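Local coordinates for phosphatidylinositol phosphate phosphatase (Schizosaccharomyces pombe, PDB 1I9Z), which removes the 5-phosphate from phosphatidylinositol 4,5-bisphosphate and from soluble inositol polyphosphates, the chain here being its 5-phosphatase catalytic domain, at residues 164-169 with 207-212; 259-264 with 278-283; 235-240 with 284-289. All coordinates share one frame; numbering follows the deposited sequence.

Overall arrangement
The three contacts cluster in the DNase I-like catalytic domain, two mixed sheets with flanking helices. Centres of contacts 1 and 2 lie about 11 Å apart, as do those of contacts 1 and 3; contacts 2 and 3 are about 16 Å apart. Contact 1 closes first along the chain, and contact 2 is nested within the loop that contact 3 closes. Strands 158-166 and 283-288, used by contacts 1 and 3, belong to the same five-stranded sheet. Contacts 1 and 2 both touch the inositol bisphosphate and meet where Asn209 N probably bonds Thr282 O. The adjoining segments 278-283 of contact 2 and 284-289 of contact 3 thus run from the pocket into the sheet.

Contact 1: residues 164-169 with 207-212; sequences TSHLAA and DFNYRI. With 2IP (D-myo-inositol-1,4-bisphosphate), chain C.
Where strand 158-166 runs out beside the inositol phosphate pocket, His166 pairs in parallel with Asp207 at the start of the DFNYR sequence, part of a signature motif of inositol polyphosphate 5-phosphatases. Two backbone bonds fix the pairing: Asp207 N to Ser165 O at 3.1 Å and Leu167 N to Asp207 O at 2.9 Å. The side chains of His166 and Asp207 lie alongside each other, imidazole and carboxylate planes 21° apart, with His166 CE1 at 3.3 Å from Asp207 OD2; that oxygen is hydrogen-bonded by Asn33. Leu167 runs beside Phe208, its CD1 lying 3.9 Å from Phe208 CB.

Beyond the strand end the side-chain amide of Asn209 joins the two segments. Its ND2 donates to Leu167 O at 2.8 Å in a nearly straight bond (166°), the acceptor lying close to the amide plane. At its oxygen end, Arg211 takes Asn209 side-on: NE reaches Asn209 O at 2.8 Å, and NH2 reaches Asn209 OD1, both donors standing above the carbonyl planes. A bend at chi2 (-57°) folds the arginine back for this grip, while NH1 bonds O5 of the ligand at 3.0 Å and also O6. A leucine in place of Arg211 would probably leave O5 and O6 without these donors and Asn209 OD1 without its mate. O5 is the oxygen that carries the scissile phosphate in the substrate, so Asn209, tied to Leu167, probably acts as a second-shell residue that helps set the donors of Arg211 against the 5-position.

Contact 2: residues 259-264 with 278-283; sequences PTYKFD and VPAWTD. With 2IP (D-myo-inositol-1,4-bisphosphate), chain C.
This is a loop-to-loop contact beside the inositol phosphate pocket, to which it lends Tyr261 and Lys262; Tyr261 and Ala280 form a single antiparallel hydrogen-bonded bridge between two segments, both in the loop region after helix 236-242, the second running into strand 283-288. Ala280 N donates to Tyr261 O at 2.8 Å; the return bond, Tyr261 N to Ala280 O, is weak at 3.3 Å. Thr260 and Tyr261 together face Ala280, a classic beta bulge.

Pro259 lies across the indole of Trp281: its CA sits 3.8 Å from the centroid of the five-membered ring, 23° off the normal, a CH-pi contact. Trp281 NE1 is spent on Phe257 O. Separately, OG1 of Thr260, set between its backbone N and carbonyl carbon (chi1 52°), donates to the anti lone pair of Asp283 OD2 at 2.7 Å. Thr282 OG1 meets Asp283 OD2 at 2.8 Å from above the carboxylate plane, and His306 is a further partner, so this buried oxygen is held by three groups.

The Tyr261 ring reaches the ligand. Its OH lies unusually close to the 4-phosphate, making the exact geometry there doubtful. Lys262 CB lies 3.5 Å above one face of the Tyr261 ring, over its centre, and Lys262 NZ makes a weak bond to phosphate oxygen O42. PAWTD, continuing into Arg284, matches the second signature sequence of the 5-phosphatase family, here bordering the inositol phosphate site.

Contact 3: residues 235-240 with 284-289; sequences DQLNKQ and RILYRG
Asp235 and Arg284 meet tip to tip in a salt bridge, carboxylate and guanidinium planes turned 47° apart. The grip is end-on: Arg284 NH1 reaches Asp235 OD2 at 2.7 Å and NH2 reaches OD1 at 2.8 Å. OD2 lies in the guanidinium plane, yet NH1 approaches it from above the carboxylate plane. From the opposite face of that plane comes Asn238 N, at 2.8 Å from Asp235 OD2, which makes Asp235 the N-cap of helix 236-242 as well as the acid of the ion pair.

That helix packs beside strand 283-288, an edge strand of the five-stranded sheet in this DNase I-like fold; the short segments run 21° from parallel, their axes 12.1 Å apart at closest. Leu237, in the first turn, faces the strand, and its CD2 rests 3.7 Å above the plane of the Arg284 guanidinium, over its centre. Leu237 CD2 also touches Leu286 CD1 at 4.3 Å, two residues further along the strand. Successive bends at chi2 and chi3 curl the arginine so that its flat end presents this face to the leucine while its edge meets the carboxylate. Glu252 forms a second salt bridge at NE, and Trp281 O accepts from NH2.

Contact 1: residues 164-169 with 207-212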
loop_
_atom_site.group_PDB
_atom_site.type_symbol
_atom_site.label_atom_id
_atom_site.label_comp_id
_atom_site.label_asym_id
_atom_site.label_seq_id
_atom_site.Cartn_x
_atom_site.Cartn_y
_atom_site.Cartn_z
ATOM N N THR A 164 -0.762 -5.422 -2.771
ATOM C CA THR A 164 -2.093 -5.711 -2.236
ATOM C C THR A 164 -2.207 -7.245 -2.080
ATOM O O THR A 164 -1.564 -8.007 -2.802
ATOM C CB THR A 164 -3.265 -5.153 -3.125
ATOM O OG1 THR A 164 -4.469 -5.258 -2.373
ATOM C CG2 THR A 164 -3.415 -6.005 -4.436
ATOM N N SER A 165 -2.987 -7.737 -1.109
ATOM C CA SER A 165 -3.126 -9.167 -0.867
ATOM C C SER A 165 -4.501 -9.555 -0.403
ATOM O O SER A 165 -5.328 -8.684 0.013
ATOM C CB SER A 165 -2.191 -9.614 0.304
ATOM O OG SER A 165 -0.899 -9.280 -0.099
ATOM N N HIS A 166 -4.733 -10.859 -0.459
ATOM C CA HIS A 166 -5.960 -11.453 0.075
ATOM C C HIS A 166 -5.417 -12.644 0.788
ATOM O O HIS A 166 -4.894 -13.579 0.127
ATOM C CB HIS A 166 -6.871 -11.872 -1.073
ATOM C CG HIS A 166 -8.282 -12.176 -0.672
ATOM N ND1 HIS A 166 -8.714 -12.256 0.642
ATOM C CD2 HIS A 166 -9.347 -12.504 -1.445
ATOM C CE1 HIS A 166 -9.994 -12.630 0.660
ATOM N NE2 HIS A 166 -10.389 -12.776 -0.595
ATOM N N LEU A 167 -5.468 -12.627 2.139
ATOM C CA LEU A 167 -4.907 -13.742 2.905
ATOM C C LEU A 167 -5.906 -14.763 3.390
ATOM O O LEU A 167 -7.162 -14.622 3.216
ATOM C CB LEU A 167 -4.063 -13.185 4.091
ATOM C CG LEU A 167 -3.092 -12.056 3.778
ATOM C CD1 LEU A 167 -2.302 -11.679 5.086
ATOM C CD2 LEU A 167 -2.095 -12.480 2.566
ATOM N N ALA A 168 -5.400 -15.838 4.000
ATOM C CA ALA A 168 -6.300 -16.959 4.373
ATOM C C ALA A 168 -7.536 -16.567 5.157
ATOM O O ALA A 168 -7.405 -15.803 6.123
ATOM C CB ALA A 168 -5.554 -18.005 5.155
ATOM N N ALA A 169 -8.705 -17.112 4.783
ATOM C CA ALA A 169 -9.959 -16.763 5.480
ATOM C C ALA A 169 -10.124 -17.710 6.639
ATOM O O ALA A 169 -9.508 -18.792 6.653
ATOM C CB ALA A 169 -11.164 -16.923 4.529
ATOM N N ASP A 207 -7.222 -7.354 2.015
ATOM C CA ASP A 207 -8.093 -8.125 2.903
ATOM C C ASP A 207 -7.147 -9.143 3.531
ATOM O O ASP A 207 -6.964 -10.271 3.036
ATOM C CB ASP A 207 -9.180 -8.845 2.093
ATOM C CG ASP A 207 -10.140 -9.634 2.989
ATOM O OD1 ASP A 207 -9.811 -9.811 4.203
ATOM O OD2 ASP A 207 -11.196 -10.089 2.475
ATOM N N PHE A 208 -6.550 -8.724 4.647
ATOM C CA PHE A 208 -5.621 -9.616 5.350
ATOM C C PHE A 208 -6.390 -10.676 6.128
ATOM O O PHE A 208 -5.814 -11.646 6.612
ATOM C CB PHE A 208 -4.663 -8.823 6.284
ATOM C CG PHE A 208 -3.755 -7.859 5.584
ATOM C CD1 PHE A 208 -3.474 -7.977 4.207
ATOM C CD2 PHE A 208 -3.069 -6.867 6.327
ATOM C CE1 PHE A 208 -2.533 -7.161 3.604
ATOM C CE2 PHE A 208 -2.141 -6.052 5.737
ATOM C CZ PHE A 208 -1.856 -6.195 4.366
ATOM N N ASN A 209 -7.705 -10.464 6.309
ATOM C CA ASN A 209 -8.568 -11.452 6.926
ATOM C C ASN A 209 -8.440 -11.688 8.410
ATOM O O ASN A 209 -9.080 -12.590 8.927
ATOM C CB ASN A 209 -8.511 -12.822 6.189
ATOM C CG ASN A 209 -9.819 -13.137 5.369
ATOM O OD1 ASN A 209 -10.923 -12.888 5.832
ATOM N ND2 ASN A 209 -9.658 -13.653 4.122
ATOM N N TYR A 210 -7.647 -10.858 9.089
ATOM C CA TYR A 210 -7.519 -10.992 10.536
ATOM C C TYR A 210 -8.816 -10.572 11.180
ATOM O O TYR A 210 -9.501 -9.603 10.717
ATOM C CB TYR A 210 -6.366 -10.178 11.055
ATOM C CG TYR A 210 -5.003 -10.798 10.721
ATOM C CD1 TYR A 210 -4.311 -10.433 9.562
ATOM C CD2 TYR A 210 -4.397 -11.709 11.598
ATOM C CE1 TYR A 210 -3.043 -10.942 9.274
ATOM C CE2 TYR A 210 -3.142 -12.247 11.301
ATOM C CZ TYR A 210 -2.476 -11.835 10.119
ATOM O OH TYR A 210 -1.245 -12.341 9.851
ATOM N N ARG A 211 -9.139 -11.247 12.287
ATOM C CA ARG A 211 -10.475 -11.097 12.925
ATOM C C ARG A 211 -10.440 -10.557 14.364
ATOM O O ARG A 211 -9.351 -10.339 14.957
ATOM C CB ARG A 211 -11.187 -12.465 12.939
ATOM C CG ARG A 211 -11.249 -13.198 11.563
ATOM C CD ARG A 211 -11.942 -12.342 10.489
ATOM N NE ARG A 211 -11.878 -13.010 9.183
ATOM C CZ ARG A 211 -12.783 -13.896 8.753
ATOM N NH1 ARG A 211 -13.826 -14.206 9.528
ATOM N NH2 ARG A 211 -12.601 -14.522 7.571
ATOM N N ILE A 212 -11.643 -10.231 14.882
ATOM C CA ILE A 212 -11.723 -9.775 16.298
ATOM C C ILE A 212 -12.085 -11.063 17.050
ATOM O O ILE A 212 -13.122 -11.702 16.778
ATOM C CB ILE A 212 -12.835 -8.718 16.457
ATOM C CG1 ILE A 212 -12.428 -7.447 15.677
ATOM C CG2 ILE A 212 -13.067 -8.394 17.949
ATOM C CD1 ILE A 212 -13.614 -6.495 15.603
HETATM C C1 2IP C . -14.981 -19.152 7.699
HETATM C C2 2IP C . -15.174 -19.469 6.194
HETATM C C3 2IP C . -16.243 -18.535 5.533
HETATM C C4 2IP C . -15.962 -17.023 5.739
HETATM C C5 2IP C . -15.922 -16.769 7.262
HETATM C C6 2IP C . -14.817 -17.607 7.973
HETATM O O1 2IP C . -15.158 -19.978 8.819
HETATM O O2 2IP C . -13.989 -19.304 5.462
HETATM O O3 2IP C . -16.292 -18.751 4.153
HETATM O O4 2IP C . -17.036 -16.249 5.111
HETATM O O5 2IP C . -15.672 -15.389 7.530
HETATM O O6 2IP C . -14.996 -17.235 9.333
HETATM P P4 2IP C . -16.831 -15.299 3.873
HETATM O O41 2IP C . -15.645 -14.334 4.244
HETATM O O42 2IP C . -18.054 -14.539 3.620
HETATM O O43 2IP C . -16.510 -16.294 2.744
HETATM P P1 2IP C . -14.204 -20.646 9.769
HETATM O O11 2IP C . -14.698 -22.103 9.775
HETATM O O12 2IP C . -12.720 -20.623 9.491
HETATM O O13 2IP C . -14.566 -20.059 11.139
#

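Contact 2: residues 259-264 with 278-283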
loop_
_atom_site.group_PDB
_atom_site.type_symbol
_atom_site.label_atom_id
_atom_site.label_comp_id
_atom_site.label_asym_id
_atom_site.label_seq_id
_atom_site.Cartn_x
_atom_site.Cartn_y
_atom_site.Cartn_z
ATOM N N PRO A 259 -15.678 -2.030 11.982
ATOM C CA PRO A 259 -15.276 -3.268 11.296
ATOM C C PRO A 259 -15.951 -3.216 9.911
ATOM O O PRO A 259 -17.170 -2.863 9.784
ATOM C CB PRO A 259 -15.926 -4.343 12.162
ATOM C CG PRO A 259 -15.598 -3.786 13.593
ATOM C CD PRO A 259 -15.958 -2.290 13.417
ATOM N N THR A 260 -15.131 -3.461 8.873
ATOM C CA THR A 260 -15.578 -3.339 7.514
ATOM C C THR A 260 -16.184 -4.605 6.951
ATOM O O THR A 260 -16.572 -4.626 5.788
ATOM C CB THR A 260 -14.390 -2.992 6.618
ATOM O OG1 THR A 260 -13.307 -3.965 6.856
ATOM C CG2 THR A 260 -13.856 -1.577 6.972
ATOM N N TYR A 261 -16.241 -5.636 7.786
ATOM C CA TYR A 261 -16.703 -6.907 7.415
ATOM C C TYR A 261 -17.528 -7.456 8.542
ATOM O O TYR A 261 -17.277 -7.244 9.741
ATOM C CB TYR A 261 -15.527 -7.888 7.172
ATOM C CG TYR A 261 -15.909 -9.331 6.974
ATOM C CD1 TYR A 261 -16.285 -9.798 5.705
ATOM C CD2 TYR A 261 -15.805 -10.271 8.036
ATOM C CE1 TYR A 261 -16.524 -11.181 5.466
ATOM C CE2 TYR A 261 -16.072 -11.654 7.799
ATOM C CZ TYR A 261 -16.417 -12.085 6.521
ATOM O OH TYR A 261 -16.658 -13.432 6.246
ATOM N N LYS A 262 -18.396 -8.067 7.764
ATOM C CA LYS A 262 -19.469 -8.820 7.272
ATOM C C LYS A 262 -20.809 -8.173 7.232
ATOM O O LYS A 262 -21.539 -8.348 8.110
ATOM C CB LYS A 262 -19.463 -10.197 7.820
ATOM C CG LYS A 262 -20.501 -10.863 7.234
ATOM C CD LYS A 262 -20.228 -10.998 5.825
ATOM C CE LYS A 262 -20.171 -12.530 5.708
ATOM N NZ LYS A 262 -20.997 -12.914 4.485
ATOM N N PHE A 263 -21.109 -7.442 6.147
ATOM C CA PHE A 263 -22.379 -6.744 6.095
ATOM C C PHE A 263 -23.320 -7.463 5.130
ATOM O O PHE A 263 -22.857 -8.043 4.090
ATOM C CB PHE A 263 -22.199 -5.298 5.505
ATOM C CG PHE A 263 -21.545 -4.325 6.414
ATOM C CD1 PHE A 263 -20.162 -4.047 6.312
ATOM C CD2 PHE A 263 -22.270 -3.704 7.420
ATOM C CE1 PHE A 263 -19.537 -3.141 7.209
ATOM C CE2 PHE A 263 -21.648 -2.822 8.298
ATOM C CZ PHE A 263 -20.305 -2.531 8.200
ATOM N N ASP A 264 -24.633 -7.345 5.401
ATOM C CA ASP A 264 -25.652 -7.820 4.427
ATOM C C ASP A 264 -25.433 -6.841 3.261
ATOM O O ASP A 264 -25.190 -5.644 3.462
ATOM C CB ASP A 264 -27.077 -7.622 4.975
ATOM C CG ASP A 264 -27.446 -8.669 6.040
ATOM O OD1 ASP A 264 -26.648 -9.617 6.276
ATOM O OD2 ASP A 264 -28.557 -8.520 6.601
ATOM N N VAL A 278 -18.697 -13.172 12.617
ATOM C CA VAL A 278 -18.375 -12.127 13.574
ATOM C C VAL A 278 -17.749 -10.946 12.819
ATOM O O VAL A 278 -16.861 -11.133 11.936
ATOM C CB VAL A 278 -17.351 -12.651 14.636
ATOM C CG1 VAL A 278 -17.040 -11.496 15.708
ATOM C CG2 VAL A 278 -17.889 -13.926 15.358
ATOM N N PRO A 279 -18.179 -9.704 13.127
ATOM C CA PRO A 279 -17.571 -8.546 12.441
ATOM C C PRO A 279 -16.069 -8.499 12.673
ATOM O O PRO A 279 -15.578 -8.990 13.720
ATOM C CB PRO A 279 -18.237 -7.309 13.052
ATOM C CG PRO A 279 -19.657 -7.865 13.431
ATOM C CD PRO A 279 -19.361 -9.330 13.941
ATOM N N ALA A 280 -15.355 -7.883 11.720
ATOM C CA ALA A 280 -13.899 -7.775 11.846
ATOM C C ALA A 280 -13.313 -6.666 10.987
ATOM O O ALA A 280 -13.939 -6.249 10.038
ATOM C CB ALA A 280 -13.262 -9.147 11.422
ATOM N N TRP A 281 -12.128 -6.188 11.361
ATOM C CA TRP A 281 -11.379 -5.255 10.552
ATOM C C TRP A 281 -10.501 -6.141 9.612
ATOM O O TRP A 281 -9.260 -6.262 9.775
ATOM C CB TRP A 281 -10.470 -4.348 11.412
ATOM C CG TRP A 281 -11.281 -3.279 12.088
ATOM C CD1 TRP A 281 -11.885 -2.165 11.506
ATOM C CD2 TRP A 281 -11.482 -3.161 13.493
ATOM N NE1 TRP A 281 -12.431 -1.349 12.507
ATOM C CE2 TRP A 281 -12.184 -1.937 13.722
ATOM C CE3 TRP A 281 -11.117 -3.966 14.599
ATOM C CZ2 TRP A 281 -12.519 -1.496 15.023
ATOM C CZ3 TRP A 281 -11.464 -3.503 15.900
ATOM C CH2 TRP A 281 -12.133 -2.308 16.080
ATOM N N THR A 282 -11.161 -6.747 8.609
ATOM C CA THR A 282 -10.433 -7.622 7.663
ATOM C C THR A 282 -9.568 -6.809 6.693
ATOM O O THR A 282 -8.547 -7.291 6.228
ATOM C CB THR A 282 -11.413 -8.441 6.770
ATOM O OG1 THR A 282 -12.481 -7.608 6.289
ATOM C CG2 THR A 282 -12.015 -9.551 7.544
ATOM N N ASP A 283 -9.994 -5.570 6.398
ATOM C CA ASP A 283 -9.331 -4.703 5.364
ATOM C C ASP A 283 -8.396 -3.702 6.000
ATOM O O ASP A 283 -8.834 -2.910 6.810
ATOM C CB ASP A 283 -10.456 -4.003 4.586
ATOM C CG ASP A 283 -11.436 -5.050 4.062
ATOM O OD1 ASP A 283 -11.070 -5.733 3.072
ATOM O OD2 ASP A 283 -12.517 -5.301 4.696
HETATM C C1 2IP C . -14.981 -19.152 7.699
HETATM C C2 2IP C . -15.174 -19.469 6.194
HETATM C C3 2IP C . -16.243 -18.535 5.533
HETATM C C4 2IP C . -15.962 -17.023 5.739
HETATM C C5 2IP C . -15.922 -16.769 7.262
HETATM C C6 2IP C . -14.817 -17.607 7.973
HETATM O O1 2IP C . -15.158 -19.978 8.819
HETATM O O2 2IP C . -13.989 -19.304 5.462
HETATM O O3 2IP C . -16.292 -18.751 4.153
HETATM O O4 2IP C . -17.036 -16.249 5.111
HETATM O O5 2IP C . -15.672 -15.389 7.530
HETATM O O6 2IP C . -14.996 -17.235 9.333
HETATM P P4 2IP C . -16.831 -15.299 3.873
HETATM O O41 2IP C . -15.645 -14.334 4.244
HETATM O O42 2IP C . -18.054 -14.539 3.620
HETATM O O43 2IP C . -16.510 -16.294 2.744
HETATM P P1 2IP C . -14.204 -20.646 9.769
HETATM O O11 2IP C . -14.698 -22.103 9.775
HETATM O O12 2IP C . -12.720 -20.623 9.491
HETATM O O13 2IP C . -14.566 -20.059 11.139
#

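Contact 3: residues 235-240 with 284-289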
loop_
_atom_site.group_PDB
_atom_site.type_symbol
_atom_site.label_atom_id
_atom_site.label_comp_id
_atom_site.label_asym_id
_atom_site.label_seq_id
_atom_site.Cartn_x
_atom_site.Cartn_y
_atom_site.Cartn_z
ATOM N N ASP A 235 -8.244 -7.508 18.380
ATOM C CA ASP A 235 -7.932 -7.660 16.933
ATOM C C ASP A 235 -6.692 -8.524 16.763
ATOM O O ASP A 235 -5.636 -8.238 17.371
ATOM C CB ASP A 235 -7.704 -6.295 16.311
ATOM C CG ASP A 235 -7.167 -6.382 14.888
ATOM O OD1 ASP A 235 -7.920 -6.819 14.011
ATOM O OD2 ASP A 235 -6.011 -5.996 14.675
ATOM N N GLN A 236 -6.820 -9.580 15.953
ATOM C CA GLN A 236 -5.668 -10.507 15.715
ATOM C C GLN A 236 -4.494 -9.853 15.012
ATOM O O GLN A 236 -3.351 -10.131 15.335
ATOM C CB GLN A 236 -6.135 -11.698 14.881
ATOM C CG GLN A 236 -7.124 -12.621 15.642
ATOM C CD GLN A 236 -7.752 -13.569 14.692
ATOM O OE1 GLN A 236 -7.566 -13.435 13.464
ATOM N NE2 GLN A 236 -8.504 -14.547 15.211
ATOM N N LEU A 237 -4.732 -8.943 14.063
ATOM C CA LEU A 237 -3.577 -8.360 13.407
ATOM C C LEU A 237 -2.697 -7.517 14.382
ATOM O O LEU A 237 -1.446 -7.637 14.381
ATOM C CB LEU A 237 -4.002 -7.481 12.221
ATOM C CG LEU A 237 -2.778 -6.819 11.504
ATOM C CD1 LEU A 237 -1.835 -7.909 10.946
ATOM C CD2 LEU A 237 -3.211 -5.953 10.323
ATOM N N ASN A 238 -3.351 -6.658 15.181
ATOM C CA ASN A 238 -2.645 -5.845 16.172
ATOM C C ASN A 238 -1.830 -6.748 17.091
ATOM O O ASN A 238 -0.633 -6.444 17.411
ATOM C CB ASN A 238 -3.657 -5.047 17.005
ATOM C CG ASN A 238 -2.993 -4.285 18.184
ATOM O OD1 ASN A 238 -2.195 -3.392 17.991
ATOM N ND2 ASN A 238 -3.352 -4.662 19.382
ATOM N N LYS A 239 -2.449 -7.844 17.497
ATOM C CA LYS A 239 -1.808 -8.782 18.445
ATOM C C LYS A 239 -0.563 -9.371 17.820
ATOM O O LYS A 239 0.482 -9.360 18.478
ATOM C CB LYS A 239 -2.770 -9.896 18.892
ATOM C CG LYS A 239 -2.229 -10.889 19.975
ATOM C CD LYS A 239 -3.328 -11.990 20.233
ATOM C CE LYS A 239 -2.972 -13.127 21.210
ATOM N NZ LYS A 239 -3.781 -14.418 20.896
ATOM N N GLN A 240 -0.646 -9.833 16.564
ATOM C CA GLN A 240 0.537 -10.423 15.879
ATOM C C GLN A 240 1.578 -9.406 15.455
ATOM O O GLN A 240 2.773 -9.741 15.407
ATOM C CB GLN A 240 0.153 -11.244 14.669
ATOM C CG GLN A 240 -0.886 -12.305 14.996
ATOM C CD GLN A 240 -0.413 -13.243 16.077
ATOM O OE1 GLN A 240 0.430 -14.126 15.847
ATOM N NE2 GLN A 240 -0.948 -13.060 17.258
ATOM N N ARG A 284 -7.127 -3.748 5.614
ATOM C CA ARG A 284 -6.112 -2.910 6.318
ATOM C C ARG A 284 -5.108 -2.334 5.377
ATOM O O ARG A 284 -4.867 -2.877 4.269
ATOM C CB ARG A 284 -5.392 -3.817 7.348
ATOM C CG ARG A 284 -6.372 -4.671 8.209
ATOM C CD ARG A 284 -7.071 -3.843 9.286
ATOM N NE ARG A 284 -6.292 -3.624 10.523
ATOM C CZ ARG A 284 -6.355 -4.448 11.585
ATOM N NH1 ARG A 284 -5.628 -4.170 12.661
ATOM N NH2 ARG A 284 -7.131 -5.547 11.588
ATOM N N ILE A 285 -4.515 -1.217 5.780
ATOM C CA ILE A 285 -3.430 -0.607 4.982
ATOM C C ILE A 285 -2.311 -0.339 5.973
ATOM O O ILE A 285 -2.547 0.330 6.967
ATOM C CB ILE A 285 -3.896 0.688 4.308
ATOM C CG1 ILE A 285 -5.011 0.349 3.312
ATOM C CG2 ILE A 285 -2.770 1.402 3.533
ATOM C CD1 ILE A 285 -5.820 1.699 2.893
ATOM N N LEU A 286 -1.129 -0.893 5.699
ATOM C CA LEU A 286 0.065 -0.763 6.555
ATOM C C LEU A 286 1.211 -0.157 5.730
ATOM O O LEU A 286 1.254 -0.380 4.502
ATOM C CB LEU A 286 0.545 -2.148 7.025
ATOM C CG LEU A 286 -0.561 -2.996 7.676
ATOM C CD1 LEU A 286 0.094 -4.369 7.983
ATOM C CD2 LEU A 286 -1.152 -2.331 8.951
ATOM N N TYR A 287 2.145 0.590 6.365
ATOM C CA TYR A 287 3.214 1.180 5.564
ATOM C C TYR A 287 4.528 1.036 6.294
ATOM O O TYR A 287 4.577 0.909 7.553
ATOM C CB TYR A 287 2.944 2.672 5.256
ATOM C CG TYR A 287 2.999 3.582 6.498
ATOM C CD1 TYR A 287 4.188 4.223 6.868
ATOM C CD2 TYR A 287 1.881 3.773 7.283
ATOM C CE1 TYR A 287 4.246 5.041 8.021
ATOM C CE2 TYR A 287 1.916 4.577 8.435
ATOM C CZ TYR A 287 3.128 5.204 8.785
ATOM O OH TYR A 287 3.178 5.970 9.929
ATOM N N ARG A 288 5.583 1.038 5.509
ATOM C CA ARG A 288 6.891 0.873 6.088
ATOM C C ARG A 288 7.770 1.922 5.428
ATOM O O ARG A 288 7.702 2.126 4.201
ATOM C CB ARG A 288 7.404 -0.529 5.838
ATOM C CG ARG A 288 8.726 -0.719 6.523
ATOM C CD ARG A 288 9.627 -1.731 5.906
ATOM N NE ARG A 288 9.594 -2.993 6.609
ATOM C CZ ARG A 288 10.641 -3.808 6.798
ATOM N NH1 ARG A 288 11.863 -3.501 6.348
ATOM N NH2 ARG A 288 10.445 -4.968 7.409
ATOM N N GLY A 289 8.572 2.615 6.235
ATOM C CA GLY A 289 9.405 3.673 5.690
ATOM C C GLY A 289 8.829 5.011 6.099
ATOM O O GLY A 289 7.691 5.081 6.663
#